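Local coordinates for protein aminotransferase (Bacillus subtilis, PDB 6L1O) that is a pyridoxal phosphate-dependent aminotransferase from the operon for biosynthesis of bacilysin, a dipeptide antibiotic of L-alanine and L-anticapsin, at residues Asp342-Leu345 against His349-Val352. Numbering follows the deposited sequence.
Sequences DYLL and HVVV
Leu-344 and Leu-345, in the last turns of helix 337-348, meet the chain just after it leaves the helix at His-349 and enters strand 350-351. This helix C-terminal turn into a strand belongs to the smaller C-terminal part of the class I aminotransferase fold, and His-349, the first residue past the helix, makes it by adopting a left-handed backbone conformation (phi 47°). The backbone packs closely here. Val-350 N gives a weak, long hydrogen bond of 3.4 Å to Leu-344 O, although its N-H points almost straight at the oxygen. His-349 N makes a shorter but bent, also weak, bond of 3.1 Å to Leu-345 O. In return, Val-350 O receives a CA-H...O contact from Leu-345 CA at 3.2 Å. On the buried side, CG2 of Val-350, which chi1 of -58° (CG1 opposite the carbonyl carbon) tucks against its own main chain, lies 3.8 Å from Leu-344 CB. Farther along the chain the fit is looser: Leu-344 CD1 reaches CG2 of Val-352 at 4.1 Å, and Leu-345 CD1 lies beside CG2 of Val-351, the two side chains running alongside each other in one direction. Phe-380 of helix 374-385 packs on Val-350 and Val-352, while Val-24 of helix 16-28 touches Val-351. The partly exposed His-349 forms the more open side, with its imidazole turned edge-on and CD2 3.3 Å from Leu-345 O, which lies in the ring plane.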
loop_
_atom_site.group_PDB
_atom_site.type_symbol
_atom_site.label_atom_id
_atom_site.label_comp_id
_atom_site.label_asym_id
_atom_site.label_seq_id
_atom_site.Cartn_x
_atom_site.Cartn_y
_atom_site.Cartn_z
ATOM N N ASP B 342 33.062 2.341 -4.882
ATOM C CA ASP B 342 33.250 3.142 -6.115
ATOM C C ASP B 342 34.449 2.658 -6.972
ATOM O O ASP B 342 34.357 2.597 -8.209
ATOM C CB ASP B 342 33.411 4.624 -5.781
ATOM C CG ASP B 342 32.068 5.338 -5.532
ATOM O OD1 ASP B 342 31.006 4.843 -5.952
ATOM O OD2 ASP B 342 32.068 6.435 -4.911
ATOM N N TYR B 343 35.548 2.300 -6.311
ATOM C CA TYR B 343 36.736 1.776 -6.981
ATOM C C TYR B 343 36.452 0.428 -7.683
ATOM O O TYR B 343 36.929 0.196 -8.822
ATOM C CB TYR B 343 37.878 1.628 -5.999
ATOM C CG TYR B 343 39.201 1.264 -6.660
ATOM C CD1 TYR B 343 40.136 2.267 -7.018
ATOM C CD2 TYR B 343 39.543 -0.079 -6.902
ATOM C CE1 TYR B 343 41.351 1.934 -7.620
ATOM C CE2 TYR B 343 40.749 -0.406 -7.521
ATOM C CZ TYR B 343 41.646 0.595 -7.876
ATOM O OH TYR B 343 42.836 0.222 -8.478
ATOM N N LEU B 344 35.636 -0.419 -7.049
ATOM C CA LEU B 344 35.300 -1.724 -7.631
ATOM C C LEU B 344 34.348 -1.567 -8.776
ATOM O O LEU B 344 34.433 -2.329 -9.740
ATOM C CB LEU B 344 34.687 -2.678 -6.604
ATOM C CG LEU B 344 35.525 -3.230 -5.498
ATOM C CD1 LEU B 344 34.693 -4.218 -4.694
ATOM C CD2 LEU B 344 36.835 -3.834 -5.947
ATOM N N LEU B 345 33.414 -0.589 -8.677
ATOM C CA LEU B 345 32.520 -0.298 -9.744
ATOM C C LEU B 345 33.266 0.279 -10.975
ATOM O O LEU B 345 33.064 -0.161 -12.083
ATOM C CB LEU B 345 31.423 0.667 -9.295
ATOM C CG LEU B 345 30.414 1.120 -10.360
ATOM C CD1 LEU B 345 29.792 -0.065 -11.105
ATOM C CD2 LEU B 345 29.359 2.016 -9.744
ATOM N N HIS B 349 33.844 -3.031 -12.876
ATOM C CA HIS B 349 32.436 -3.076 -13.205
ATOM C C HIS B 349 31.633 -4.090 -12.405
ATOM O O HIS B 349 30.821 -4.849 -12.973
ATOM C CB HIS B 349 32.274 -3.325 -14.696
ATOM C CG HIS B 349 32.846 -2.234 -15.538
ATOM N ND1 HIS B 349 32.991 -2.358 -16.897
ATOM C CD2 HIS B 349 33.301 -1.000 -15.215
ATOM C CE1 HIS B 349 33.500 -1.234 -17.386
ATOM N NE2 HIS B 349 33.690 -0.391 -16.386
ATOM N N VAL B 350 31.852 -4.101 -11.094
ATOM C CA VAL B 350 31.010 -4.907 -10.157
ATOM C C VAL B 350 30.375 -4.000 -9.101
ATOM O O VAL B 350 30.933 -2.937 -8.777
ATOM C CB VAL B 350 31.825 -6.000 -9.485
ATOM C CG1 VAL B 350 32.436 -6.913 -10.562
ATOM C CG2 VAL B 350 32.911 -5.463 -8.564
ATOM N N VAL B 351 29.223 -4.424 -8.582
ATOM C CA VAL B 351 28.517 -3.702 -7.528
ATOM C C VAL B 351 28.492 -4.473 -6.254
ATOM O O VAL B 351 28.023 -5.629 -6.216
ATOM C CB VAL B 351 27.076 -3.368 -7.944
ATOM C CG1 VAL B 351 26.319 -2.649 -6.787
ATOM C CG2 VAL B 351 27.087 -2.530 -9.183
ATOM N N VAL B 352 29.051 -3.874 -5.216
ATOM C CA VAL B 352 28.804 -4.274 -3.806
ATOM C C VAL B 352 28.121 -3.098 -3.060
ATOM O O VAL B 352 28.206 -1.960 -3.517
ATOM C CB VAL B 352 30.063 -4.714 -3.071
ATOM C CG1 VAL B 352 30.690 -5.904 -3.784
ATOM C CG2 VAL B 352 31.063 -3.570 -2.972
#